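PDB 1O59: allantoicase from Saccharomyces cerevisiae, which hydrolyses allantoate to (S)-ureidoglycolate and urea, a step of purine breakdown that lets yeast draw on purines as secondary nitrogen sources. Local coordinates for residues Gly137-Asp142 with Phe174-Leu179; Val150-Cys155 with Lys180-Gly185; Gly314-Gly319 with His324-Arg329; Asp231-Pro236 with Asp244-Lys249. One frame throughout, in Å; residues are numbered along the deposited sequence.

Contact 1 (Gly137-Asp142 with Phe174-Leu179); sequences GNIVED and FTHIKL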
loop_
_atom_site.group_PDB
_atom_site.type_symbol
_atom_site.label_atom_id
_atom_site.label_comp_id
_atom_site.label_asym_id
_atom_site.label_seq_id
_atom_site.Cartn_x
_atom_site.Cartn_y
_atom_site.Cartn_z
ATOM N N GLY A 137 12.444 -2.051 21.751
ATOM C CA GLY A 137 11.513 -2.947 22.401
ATOM C C GLY A 137 10.133 -2.829 21.797
ATOM O O GLY A 137 9.896 -2.017 20.914
ATOM N N ASN A 138 9.210 -3.629 22.284
ATOM C CA ASN A 138 7.844 -3.500 21.824
ATOM C C ASN A 138 7.115 -2.311 22.470
ATOM O O ASN A 138 6.904 -2.271 23.682
ATOM C CB ASN A 138 7.096 -4.830 21.972
ATOM C CG ASN A 138 7.740 -5.933 21.118
ATOM O OD1 ASN A 138 7.290 -6.203 19.998
ATOM N ND2 ASN A 138 8.857 -6.505 21.614
ATOM N N ILE A 139 6.759 -1.343 21.620
ATOM C CA ILE A 139 6.045 -0.126 22.030
ATOM C C ILE A 139 4.776 -0.450 22.817
ATOM O O ILE A 139 4.037 -1.400 22.473
ATOM C CB ILE A 139 5.685 0.778 20.783
ATOM C CG1 ILE A 139 6.942 1.364 20.106
ATOM C CG2 ILE A 139 4.740 1.904 21.164
ATOM C CD1 ILE A 139 7.745 2.271 20.962
ATOM N N VAL A 140 4.547 0.354 23.864
ATOM C CA VAL A 140 3.375 0.213 24.721
ATOM C C VAL A 140 2.329 1.311 24.466
ATOM O O VAL A 140 2.621 2.389 23.946
ATOM C CB VAL A 140 3.746 0.176 26.223
ATOM C CG1 VAL A 140 4.730 -0.941 26.487
ATOM C CG2 VAL A 140 4.314 1.524 26.719
ATOM N N GLU A 141 1.103 0.998 24.867
ATOM C CA GLU A 141 -0.047 1.872 24.664
ATOM C C GLU A 141 0.103 3.269 25.305
ATOM O O GLU A 141 -0.325 4.253 24.715
ATOM C CB GLU A 141 -1.292 1.168 25.195
ATOM C CG GLU A 141 -2.604 1.788 24.789
ATOM C CD GLU A 141 -2.980 3.014 25.592
ATOM O OE1 GLU A 141 -2.657 3.111 26.829
ATOM O OE2 GLU A 141 -3.608 3.884 24.937
ATOM N N ASP A 142 0.701 3.359 26.493
ATOM C CA ASP A 142 0.707 4.624 27.237
ATOM C C ASP A 142 2.010 5.418 27.100
ATOM O O ASP A 142 2.343 6.228 27.939
ATOM C CB ASP A 142 0.356 4.391 28.708
ATOM C CG ASP A 142 1.470 3.698 29.481
ATOM O OD1 ASP A 142 2.391 3.143 28.833
ATOM O OD2 ASP A 142 1.493 3.662 30.744
ATOM N N PHE A 174 6.193 9.662 11.243
ATOM C CA PHE A 174 5.898 8.633 12.241
ATOM C C PHE A 174 6.304 7.239 11.751
ATOM O O PHE A 174 6.505 7.038 10.554
ATOM C CB PHE A 174 4.399 8.646 12.564
ATOM C CG PHE A 174 3.902 9.968 13.070
ATOM C CD1 PHE A 174 4.154 10.354 14.366
ATOM C CD2 PHE A 174 3.218 10.846 12.245
ATOM C CE1 PHE A 174 3.717 11.563 14.840
ATOM C CE2 PHE A 174 2.779 12.068 12.741
ATOM C CZ PHE A 174 3.025 12.404 14.032
ATOM N N THR A 175 6.396 6.301 12.701
ATOM C CA THR A 175 6.840 4.911 12.476
ATOM C C THR A 175 5.842 3.851 12.942
ATOM O O THR A 175 5.919 2.706 12.512
ATOM C CB THR A 175 8.128 4.629 13.268
ATOM O OG1 THR A 175 7.868 4.847 14.658
ATOM C CG2 THR A 175 9.286 5.591 12.937
ATOM N N HIS A 176 4.968 4.228 13.872
ATOM C CA HIS A 176 4.009 3.348 14.530
ATOM C C HIS A 176 2.623 4.027 14.585
ATOM O O HIS A 176 2.530 5.230 14.748
ATOM C CB HIS A 176 4.432 3.090 15.975
ATOM C CG HIS A 176 5.617 2.190 16.121
ATOM N ND1 HIS A 176 6.903 2.604 15.850
ATOM C CD2 HIS A 176 5.712 0.910 16.555
ATOM C CE1 HIS A 176 7.738 1.611 16.092
ATOM N NE2 HIS A 176 7.041 0.572 16.523
ATOM N N ILE A 177 1.568 3.219 14.498
ATOM C CA ILE A 177 0.188 3.690 14.522
ATOM C C ILE A 177 -0.565 3.010 15.647
ATOM O O ILE A 177 -0.361 1.828 15.899
ATOM C CB ILE A 177 -0.500 3.369 13.141
ATOM C CG1 ILE A 177 0.235 4.109 11.995
ATOM C CG2 ILE A 177 -2.014 3.686 13.176
ATOM C CD1 ILE A 177 0.349 5.576 12.195
ATOM N N LYS A 178 -1.423 3.780 16.310
ATOM C CA LYS A 178 -2.363 3.268 17.311
ATOM C C LYS A 178 -3.783 3.514 16.834
ATOM O O LYS A 178 -4.207 4.656 16.592
ATOM C CB LYS A 178 -2.178 3.935 18.686
ATOM C CG LYS A 178 -2.707 3.087 19.852
ATOM C CD LYS A 178 -3.102 3.873 21.086
ATOM C CE LYS A 178 -1.970 4.650 21.672
ATOM N NZ LYS A 178 -2.314 5.299 22.947
ATOM N N LEU A 179 -4.523 2.427 16.714
ATOM C CA LEU A 179 -5.937 2.489 16.401
ATOM C C LEU A 179 -6.709 2.321 17.692
ATOM O O LEU A 179 -6.469 1.394 18.447
ATOM C CB LEU A 179 -6.277 1.381 15.408
ATOM C CG LEU A 179 -7.748 1.071 15.132
ATOM C CD1 LEU A 179 -8.424 2.194 14.398
ATOM C CD2 LEU A 179 -7.775 -0.236 14.330
HETATM O O HOH W 1 7.377 -1.944 18.353
#
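The imidazole of H176 carries CG1 of I139 on one face, 3.9 Å from the ring centroid and shifted toward the rim on the NE2 side, a CH-pi contact. At the edge, in the ring plane, OG1 of T175 is hydrogen-bonded to H176 ND1 at 2.7 Å. The other ring nitrogen, H176 NE2, meets a water at 3.1 Å, and this water also takes a weak bond from the backbone N of I139.

Two residues further along the strand, K178 reaches across to E141. Its chain leaves with CG anti to the backbone N and then bends at chi3 (-60°), which brings NZ up to the loop. There NZ gives one bond to E141 O at 2.9 Å and a salt bridge to E141 OE2 at 2.8 Å, the latter from well above the carboxylate plane (54° out of it). The same OE2 is bonded to the hydroxyl of Y93, while K178 NZ also pairs with E128 and makes a cation-pi contact with W146. A leucine in place of K178 would probably leave the carboxylates of E141 and E128 without the positive charge they share, and E141 O without its bond from NZ.

The loop 137-142 thus lies over one face of the five-stranded sheet, where strand 176-182 starts with a classic beta bulge, T175 and H176 together facing L130.

Contact 2 (Val150-Cys155 with Lys180-Gly185); sequences VEKFEC and KMYPDG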
loop_
_atom_site.group_PDB
_atom_site.type_symbol
_atom_site.label_atom_id
_atom_site.label_comp_id
_atom_site.label_asym_id
_atom_site.label_seq_id
_atom_site.Cartn_x
_atom_site.Cartn_y
_atom_site.Cartn_z
ATOM N N VAL A 150 -5.838 11.425 13.805
ATOM C CA VAL A 150 -7.211 11.411 13.352
ATOM C C VAL A 150 -8.133 11.378 14.539
ATOM O O VAL A 150 -8.172 10.396 15.280
ATOM C CB VAL A 150 -7.481 10.230 12.438
ATOM C CG1 VAL A 150 -8.938 10.231 11.985
ATOM C CG2 VAL A 150 -6.495 10.256 11.234
ATOM N N GLU A 151 -8.860 12.478 14.707
ATOM C CA GLU A 151 -9.834 12.654 15.769
ATOM C C GLU A 151 -10.955 11.626 15.686
ATOM O O GLU A 151 -11.226 11.060 14.631
ATOM C CB GLU A 151 -10.446 14.062 15.706
ATOM C CG GLU A 151 -11.475 14.211 14.574
ATOM C CD GLU A 151 -11.568 15.622 13.980
ATOM O OE1 GLU A 151 -12.381 16.487 14.486
ATOM O OE2 GLU A 151 -10.818 15.843 12.972
ATOM N N LYS A 152 -11.613 11.437 16.823
ATOM C CA LYS A 152 -12.666 10.450 17.007
ATOM C C LYS A 152 -13.789 10.676 15.998
ATOM O O LYS A 152 -14.300 11.779 15.863
ATOM C CB LYS A 152 -13.192 10.545 18.449
ATOM C CG LYS A 152 -14.076 9.406 18.883
ATOM C CD LYS A 152 -14.952 9.792 20.091
ATOM C CE LYS A 152 -14.696 8.935 21.340
ATOM N NZ LYS A 152 -15.743 9.182 22.423
ATOM N N PHE A 153 -14.154 9.634 15.275
ATOM C CA PHE A 153 -15.272 9.721 14.361
ATOM C C PHE A 153 -16.110 8.469 14.389
ATOM O O PHE A 153 -15.629 7.377 14.645
ATOM C CB PHE A 153 -14.802 10.023 12.928
ATOM C CG PHE A 153 -13.969 8.914 12.283
ATOM C CD1 PHE A 153 -14.580 7.838 11.639
ATOM C CD2 PHE A 153 -12.569 8.981 12.283
ATOM C CE1 PHE A 153 -13.809 6.850 11.045
ATOM C CE2 PHE A 153 -11.797 8.024 11.684
ATOM C CZ PHE A 153 -12.412 6.945 11.061
ATOM N N GLU A 154 -17.376 8.669 14.082
ATOM C CA GLU A 154 -18.387 7.628 14.079
ATOM C C GLU A 154 -18.244 6.717 12.866
ATOM O O GLU A 154 -17.984 7.173 11.762
ATOM C CB GLU A 154 -19.768 8.283 14.072
ATOM C CG GLU A 154 -20.909 7.350 14.408
ATOM C CD GLU A 154 -22.228 8.094 14.647
ATOM O OE1 GLU A 154 -22.326 9.311 14.287
ATOM O OE2 GLU A 154 -23.172 7.476 15.221
ATOM N N CYS A 155 -18.397 5.417 13.094
ATOM C CA CYS A 155 -18.444 4.425 12.027
ATOM C C CYS A 155 -19.829 3.816 11.953
ATOM O O CYS A 155 -20.555 3.777 12.945
ATOM C CB CYS A 155 -17.488 3.298 12.335
ATOM S SG CYS A 155 -15.772 3.750 12.326
ATOM N N LYS A 180 -7.621 3.244 17.950
ATOM C CA LYS A 180 -8.478 3.184 19.126
ATOM C C LYS A 180 -9.923 2.974 18.664
ATOM O O LYS A 180 -10.401 3.677 17.791
ATOM C CB LYS A 180 -8.392 4.491 19.921
ATOM C CG LYS A 180 -7.022 4.889 20.465
ATOM C CD LYS A 180 -7.224 5.984 21.546
ATOM C CE LYS A 180 -5.945 6.288 22.346
ATOM N NZ LYS A 180 -6.065 7.523 23.235
HETATM N N MSE A 181 -10.603 2.004 19.262
HETATM C CA MSE A 181 -12.030 1.724 19.046
HETATM C C MSE A 181 -12.786 1.925 20.367
HETATM O O MSE A 181 -12.460 1.289 21.390
HETATM C CB MSE A 181 -12.162 0.263 18.575
HETATM C CG MSE A 181 -13.552 -0.376 18.687
HETATM SE SE MSE A 181 -13.672 -2.037 17.623
HETATM C CE MSE A 181 -12.459 -3.020 18.517
ATOM N N TYR A 182 -13.791 2.792 20.334
ATOM C CA TYR A 182 -14.525 3.169 21.525
ATOM C C TYR A 182 -15.933 2.558 21.556
ATOM O O TYR A 182 -16.779 2.967 20.739
ATOM C CB TYR A 182 -14.694 4.690 21.586
ATOM C CG TYR A 182 -13.427 5.525 21.510
ATOM C CD1 TYR A 182 -12.814 5.798 20.283
ATOM C CD2 TYR A 182 -12.894 6.116 22.657
ATOM C CE1 TYR A 182 -11.689 6.607 20.203
ATOM C CE2 TYR A 182 -11.762 6.922 22.594
ATOM C CZ TYR A 182 -11.168 7.173 21.371
ATOM O OH TYR A 182 -10.047 7.972 21.319
ATOM N N PRO A 183 -16.227 1.634 22.482
ATOM C CA PRO A 183 -15.317 1.122 23.512
ATOM C C PRO A 183 -14.798 -0.279 23.203
ATOM O O PRO A 183 -13.837 -0.730 23.825
ATOM C CB PRO A 183 -16.206 1.069 24.740
ATOM C CG PRO A 183 -17.513 0.701 24.175
ATOM C CD PRO A 183 -17.632 1.419 22.854
ATOM N N ASP A 184 -15.440 -0.917 22.226
ATOM C CA ASP A 184 -15.206 -2.286 21.834
ATOM C C ASP A 184 -16.073 -2.598 20.592
ATOM O O ASP A 184 -16.969 -1.820 20.248
ATOM C CB ASP A 184 -15.508 -3.264 22.992
ATOM C CG ASP A 184 -16.892 -3.110 23.575
ATOM O OD1 ASP A 184 -17.873 -3.482 22.923
ATOM O OD2 ASP A 184 -17.103 -2.684 24.726
ATOM N N GLY A 185 -15.782 -3.716 19.918
ATOM C CA GLY A 185 -16.548 -4.137 18.740
ATOM C C GLY A 185 -15.712 -4.829 17.679
ATOM O O GLY A 185 -14.714 -5.475 17.971
#
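K152 lays its aliphatic chain over the ring of Y182, and the CH-pi part of this contact is the closest. CE sits almost on the ring normal, 3.5 Å from the centroid and only 9° off it, with Y182 CD2 at 3.6 Å. Nearer the backbone, CG of K152 passes Y182 CE1 at 3.9 Å, so the lysine comes in over the CD1-CE1 side and continues across the middle toward CD2. The bend at chi3 of K152 (-119°) dips CE onto the middle of the ring, and NZ rises again beyond it.

The charged end adds a cation-pi interaction: K152 NZ lies 4.6 Å from the Y182 centroid, displaced toward the CD2 side. K152 has a second aromatic partner of this kind in F124.

No hydrogen bond joins the two segments. The polar tip of Y182 is tied instead to the strand between them, its hydroxyl bonding to OG of S126, which fixes the far end of the ring beneath the lysine. A serine in place of Y182 has no ring to lie under K152, and the lysine chain would probably be freer to turn and S126 left without this bond.

Backbone bonds of both segments go to strand 124-130, V150 and F153 on one flank and K180 on the other. The pair is a cross-strand contact that spans an intervening strand, on the outer face of the antiparallel five-stranded sheet; F153 points the opposite way, into the beta sandwich against F15 and F163.

Contact 3 (Gly314-Gly319 with His324-Arg329); sequences GKSKTG and HVYEIR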
loop_
_atom_site.group_PDB
_atom_site.type_symbol
_atom_site.label_atom_id
_atom_site.label_comp_id
_atom_site.label_asym_id
_atom_site.label_seq_id
_atom_site.Cartn_x
_atom_site.Cartn_y
_atom_site.Cartn_z
ATOM N N GLY A 314 13.550 -1.462 -24.651
ATOM C CA GLY A 314 12.842 -1.728 -25.886
ATOM C C GLY A 314 12.173 -3.071 -25.821
ATOM O O GLY A 314 12.306 -3.786 -24.836
ATOM N N LYS A 315 11.427 -3.397 -26.877
ATOM C CA LYS A 315 10.552 -4.577 -26.886
ATOM C C LYS A 315 11.403 -5.793 -26.576
ATOM O O LYS A 315 12.362 -6.064 -27.288
ATOM C CB LYS A 315 9.843 -4.713 -28.240
ATOM C CG LYS A 315 8.714 -5.744 -28.294
ATOM C CD LYS A 315 7.877 -5.544 -29.555
ATOM C CE LYS A 315 6.938 -6.728 -29.845
ATOM N NZ LYS A 315 6.965 -7.196 -31.292
ATOM N N SER A 316 11.057 -6.496 -25.496
ATOM C CA SER A 316 11.872 -7.574 -24.961
ATOM C C SER A 316 10.980 -8.743 -24.675
ATOM O O SER A 316 9.979 -8.594 -23.979
ATOM C CB SER A 316 12.536 -7.144 -23.648
ATOM O OG SER A 316 13.538 -6.177 -23.873
ATOM N N LYS A 317 11.364 -9.907 -25.192
ATOM C CA LYS A 317 10.637 -11.153 -24.963
ATOM C C LYS A 317 10.768 -11.566 -23.482
ATOM O O LYS A 317 11.860 -11.544 -22.928
ATOM C CB LYS A 317 11.161 -12.287 -25.879
ATOM C CG LYS A 317 10.151 -13.407 -26.066
ATOM C CD LYS A 317 10.631 -14.598 -26.940
ATOM C CE LYS A 317 9.442 -15.579 -27.274
ATOM N NZ LYS A 317 8.227 -14.867 -27.914
ATOM N N THR A 318 9.634 -11.929 -22.876
ATOM C CA THR A 318 9.555 -12.327 -21.467
ATOM C C THR A 318 9.158 -13.796 -21.298
ATOM O O THR A 318 8.564 -14.431 -22.197
ATOM C CB THR A 318 8.593 -11.397 -20.633
ATOM O OG1 THR A 318 7.391 -11.084 -21.362
ATOM C CG2 THR A 318 9.243 -10.037 -20.372
ATOM N N GLY A 319 9.552 -14.317 -20.134
ATOM C CA GLY A 319 9.425 -15.722 -19.804
ATOM C C GLY A 319 8.657 -15.848 -18.509
ATOM O O GLY A 319 8.382 -14.844 -17.835
ATOM N N HIS A 324 13.895 -10.819 -15.115
ATOM C CA HIS A 324 14.548 -10.332 -16.339
ATOM C C HIS A 324 15.333 -9.075 -16.001
ATOM O O HIS A 324 14.773 -8.126 -15.490
ATOM C CB HIS A 324 13.513 -10.002 -17.415
ATOM C CG HIS A 324 12.579 -11.128 -17.728
ATOM N ND1 HIS A 324 11.469 -11.406 -16.961
ATOM C CD2 HIS A 324 12.575 -12.023 -18.742
ATOM C CE1 HIS A 324 10.827 -12.431 -17.491
ATOM N NE2 HIS A 324 11.479 -12.829 -18.569
ATOM N N VAL A 325 16.619 -9.087 -16.295
ATOM C CA VAL A 325 17.539 -8.032 -15.892
ATOM C C VAL A 325 18.056 -7.279 -17.127
ATOM O O VAL A 325 18.780 -7.836 -17.951
ATOM C CB VAL A 325 18.767 -8.624 -15.111
ATOM C CG1 VAL A 325 19.788 -7.515 -14.762
ATOM C CG2 VAL A 325 18.297 -9.390 -13.868
ATOM N N TYR A 326 17.684 -6.005 -17.225
ATOM C CA TYR A 326 18.113 -5.137 -18.311
ATOM C C TYR A 326 19.170 -4.183 -17.781
ATOM O O TYR A 326 18.895 -3.341 -16.937
ATOM C CB TYR A 326 16.909 -4.395 -18.895
ATOM C CG TYR A 326 15.817 -5.358 -19.258
ATOM C CD1 TYR A 326 15.953 -6.229 -20.331
ATOM C CD2 TYR A 326 14.689 -5.469 -18.473
ATOM C CE1 TYR A 326 14.950 -7.141 -20.641
ATOM C CE2 TYR A 326 13.684 -6.380 -18.758
ATOM C CZ TYR A 326 13.799 -7.206 -19.840
ATOM O OH TYR A 326 12.761 -8.080 -20.105
ATOM N N GLU A 327 20.392 -4.339 -18.257
ATOM C CA GLU A 327 21.449 -3.411 -17.879
ATOM C C GLU A 327 21.383 -2.204 -18.791
ATOM O O GLU A 327 21.399 -2.330 -19.998
ATOM C CB GLU A 327 22.812 -4.098 -17.822
ATOM C CG GLU A 327 23.029 -4.699 -16.418
ATOM C CD GLU A 327 23.835 -5.997 -16.382
ATOM O OE1 GLU A 327 24.739 -6.164 -17.248
ATOM O OE2 GLU A 327 23.583 -6.838 -15.463
ATOM N N ILE A 328 21.189 -1.050 -18.174
ATOM C CA ILE A 328 20.884 0.195 -18.855
ATOM C C ILE A 328 22.139 1.055 -18.818
ATOM O O ILE A 328 22.578 1.530 -19.842
ATOM C CB ILE A 328 19.670 0.932 -18.154
ATOM C CG1 ILE A 328 18.420 0.081 -18.205
ATOM C CG2 ILE A 328 19.335 2.224 -18.848
ATOM C CD1 ILE A 328 18.132 -0.464 -19.617
ATOM N N ARG A 329 22.677 1.239 -17.614
ATOM C CA ARG A 329 23.875 2.010 -17.363
ATOM C C ARG A 329 23.855 3.333 -18.099
ATOM O O ARG A 329 24.759 3.653 -18.846
ATOM C CB ARG A 329 25.095 1.189 -17.726
ATOM C CG ARG A 329 25.185 -0.093 -16.945
ATOM C CD ARG A 329 26.607 -0.591 -16.767
ATOM N NE ARG A 329 26.635 -1.792 -15.933
ATOM C CZ ARG A 329 26.640 -3.057 -16.391
ATOM N NH1 ARG A 329 26.666 -3.322 -17.702
ATOM N NH2 ARG A 329 26.656 -4.070 -15.514
HETATM O O HOH W 2 13.762 -10.219 -21.698
#
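T318 and G319 pass beside the start of strand 323-331, the CA atoms of T318 and H324 lying 7.4 Å apart, after the chain has turned a corner at K315. Its CG anti to the carbonyl carbon (chi1 -54°), H324 swings its imidazole toward G319: NE2 accepts the backbone N-H of G319 at 2.9 Å, with an N-H...N angle of 153° and the donor 20° out of the ring plane. ND1 is hydrogen-bonded to the carbonyl of V276. Over one face of the H324 ring stands CG2 of T318, 4.0 Å from the centroid and close to the normal, while OG1 of T318 is bonded to P286 O.

Strand 309-317 is the outermost strand of a five-stranded sheet and 323-331 belongs to the facing six-stranded one, so these side chains bridge the two layers of the second allantoicase repeat's beta sandwich.

Y326 comes in next to H324. Its hydroxyl shares a water with K317 O, 2.8 Å from Y326 OH and 2.6 Å from that carbonyl. CB of S316 lies 3.7 Å from Y326 OH. The serine OG, beside CE1 of the ring, donates to G314 O at 2.9 Å across the corner.

Contact 4 (Asp231-Pro236 with Asp244-Lys249); sequences DNLLLP and DGWETK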
loop_
_atom_site.group_PDB
_atom_site.type_symbol
_atom_site.label_atom_id
_atom_site.label_comp_id
_atom_site.label_asym_id
_atom_site.label_seq_id
_atom_site.Cartn_x
_atom_site.Cartn_y
_atom_site.Cartn_z
ATOM N N ASP A 231 0.284 -1.452 -7.309
ATOM C CA ASP A 231 1.129 -1.171 -6.153
ATOM C C ASP A 231 1.917 -2.381 -5.684
ATOM O O ASP A 231 2.935 -2.230 -5.018
ATOM C CB ASP A 231 0.340 -0.533 -5.004
ATOM C CG ASP A 231 -0.753 -1.393 -4.507
ATOM O OD1 ASP A 231 -1.665 -1.682 -5.323
ATOM O OD2 ASP A 231 -0.804 -1.797 -3.310
ATOM N N ASN A 232 1.492 -3.570 -6.089
ATOM C CA ASN A 232 2.223 -4.761 -5.760
ATOM C C ASN A 232 3.562 -4.827 -6.476
ATOM O O ASN A 232 4.423 -5.606 -6.083
ATOM C CB ASN A 232 1.406 -6.019 -6.084
ATOM C CG ASN A 232 0.225 -6.221 -5.137
ATOM O OD1 ASN A 232 0.190 -5.617 -4.049
ATOM N ND2 ASN A 232 -0.748 -7.072 -5.538
ATOM N N LEU A 233 3.740 -4.036 -7.529
ATOM C CA LEU A 233 4.990 -4.061 -8.315
ATOM C C LEU A 233 6.236 -3.611 -7.544
ATOM O O LEU A 233 7.348 -3.904 -7.945
ATOM C CB LEU A 233 4.859 -3.149 -9.523
ATOM C CG LEU A 233 3.928 -3.654 -10.637
ATOM C CD1 LEU A 233 3.725 -2.526 -11.638
ATOM C CD2 LEU A 233 4.474 -4.930 -11.330
ATOM N N LEU A 234 6.013 -2.859 -6.462
ATOM C CA LEU A 234 7.044 -2.136 -5.778
ATOM C C LEU A 234 7.308 -2.739 -4.400
ATOM O O LEU A 234 8.027 -2.160 -3.578
ATOM C CB LEU A 234 6.595 -0.672 -5.660
ATOM C CG LEU A 234 5.906 -0.063 -6.887
ATOM C CD1 LEU A 234 5.409 1.329 -6.621
ATOM C CD2 LEU A 234 6.827 -0.020 -8.118
ATOM N N LEU A 235 6.747 -3.911 -4.140
ATOM C CA LEU A 235 6.805 -4.478 -2.797
ATOM C C LEU A 235 8.121 -5.208 -2.503
ATOM O O LEU A 235 8.831 -5.610 -3.394
ATOM C CB LEU A 235 5.636 -5.452 -2.586
ATOM C CG LEU A 235 4.241 -4.824 -2.618
ATOM C CD1 LEU A 235 3.221 -5.929 -2.431
ATOM C CD2 LEU A 235 4.091 -3.758 -1.538
ATOM N N PRO A 236 8.400 -5.444 -1.241
ATOM C CA PRO A 236 9.532 -6.282 -0.898
ATOM C C PRO A 236 9.282 -7.727 -1.337
ATOM O O PRO A 236 8.110 -8.170 -1.413
ATOM C CB PRO A 236 9.627 -6.202 0.647
ATOM C CG PRO A 236 8.612 -5.189 1.103
ATOM C CD PRO A 236 7.643 -4.998 -0.058
ATOM N N ASP A 244 -0.288 -11.621 -5.385
ATOM C CA ASP A 244 0.455 -10.459 -4.889
ATOM C C ASP A 244 1.345 -9.768 -5.908
ATOM O O ASP A 244 2.307 -9.119 -5.569
ATOM C CB ASP A 244 1.232 -10.785 -3.610
ATOM C CG ASP A 244 2.143 -11.999 -3.741
ATOM O OD1 ASP A 244 2.887 -12.077 -4.725
ATOM O OD2 ASP A 244 2.182 -12.917 -2.871
ATOM N N GLY A 245 0.985 -9.879 -7.169
ATOM C CA GLY A 245 1.573 -9.070 -8.210
ATOM C C GLY A 245 0.509 -8.223 -8.875
ATOM O O GLY A 245 -0.493 -7.873 -8.261
ATOM N N TRP A 246 0.768 -7.889 -10.136
ATOM C CA TRP A 246 -0.110 -7.105 -10.968
ATOM C C TRP A 246 -0.444 -7.958 -12.166
ATOM O O TRP A 246 0.431 -8.483 -12.830
ATOM C CB TRP A 246 0.595 -5.837 -11.414
ATOM C CG TRP A 246 -0.181 -5.045 -12.428
ATOM C CD1 TRP A 246 -1.493 -4.655 -12.361
ATOM C CD2 TRP A 246 0.304 -4.579 -13.679
ATOM N NE1 TRP A 246 -1.840 -3.954 -13.490
ATOM C CE2 TRP A 246 -0.761 -3.908 -14.324
ATOM C CE3 TRP A 246 1.534 -4.673 -14.334
ATOM C CZ2 TRP A 246 -0.622 -3.314 -15.554
ATOM C CZ3 TRP A 246 1.673 -4.075 -15.556
ATOM C CH2 TRP A 246 0.610 -3.397 -16.153
ATOM N N GLU A 247 -1.728 -8.139 -12.404
ATOM C CA GLU A 247 -2.174 -8.972 -13.492
ATOM C C GLU A 247 -3.381 -8.354 -14.160
ATOM O O GLU A 247 -4.281 -7.804 -13.497
ATOM C CB GLU A 247 -2.544 -10.355 -12.997
ATOM C CG GLU A 247 -2.712 -11.350 -14.130
ATOM C CD GLU A 247 -3.990 -12.168 -14.033
ATOM O OE1 GLU A 247 -5.120 -11.595 -14.145
ATOM O OE2 GLU A 247 -3.844 -13.391 -13.830
ATOM N N THR A 248 -3.387 -8.457 -15.480
ATOM C CA THR A 248 -4.464 -7.934 -16.286
ATOM C C THR A 248 -5.180 -9.062 -16.994
ATOM O O THR A 248 -4.689 -10.167 -17.060
ATOM C CB THR A 248 -3.915 -6.912 -17.279
ATOM O OG1 THR A 248 -2.991 -7.557 -18.168
ATOM C CG2 THR A 248 -3.098 -5.845 -16.541
ATOM N N LYS A 249 -6.359 -8.737 -17.498
ATOM C CA LYS A 249 -7.222 -9.656 -18.202
ATOM C C LYS A 249 -6.614 -10.127 -19.509
ATOM O O LYS A 249 -5.777 -9.437 -20.111
ATOM C CB LYS A 249 -8.552 -8.963 -18.526
ATOM C CG LYS A 249 -9.483 -8.830 -17.332
ATOM C CD LYS A 249 -10.365 -7.524 -17.362
ATOM C CE LYS A 249 -10.315 -6.731 -15.963
ATOM N NZ LYS A 249 -11.094 -5.407 -15.945
#
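N232 meets the backbone of D244 and G245 with CB, CG and one branch of its amide. At its root, CB rests against D244 O at 3.3 Å and G245 O at 3.4 Å, close because the CA atoms of N232 and G245 are 5.0 Å apart. CG follows, 3.6 Å from both D244 O and G245 O. At the tip, ND2 donates to G245 O at 2.8 Å with an N-H...O angle of 163°; the acceptor lies in the asparagine amide plane, although seen from G245 the donor is tilted 28° from the carbonyl plane. The other branch, OD1, turns to K41 NZ, which also forms a salt bridge with D231. Both ends of the amide are therefore used, and its rotation is fixed.

L233, one residue on, packs on W246. Its CD2 touches W246 CB at 4.0 Å, and CD1 approaches CE3 of the indole at 4.1 Å. W246 extends its side chain away from the backbone N (chi1 173°) and reaches inward, where its NE1 is bonded to D224 O and its ring meets A260, L339 and I341.

The last residues of a 3-10 segment, 231-233, are thus fastened through an asparagine side chain to the residue just before the short strand 246-247; L233 from the turn and W246 from the strand point together into the hydrophobic core between the two sheets of the second repeat's beta sandwich.

From the N terminus, contact 1 closes first, folding the loop after strand 124-130 back onto strand 176-182. Contact 2 crosses it: segment 150-155 opens inside that span and finds its partner further along the same strand, at 180-185. The two touch, E141 OE2 lying 4.2 Å from K180 CE, and both act on one five-stranded sheet of the first repeat. On the opposite side of the chain's centre, contacts 4 and 3 follow in series within the second repeat, centres about 18 Å apart. Contact 4 closes a short loop before strand 246-247, and contact 3 a tighter one between strands 309-317 and 323-331, near an edge of that sandwich.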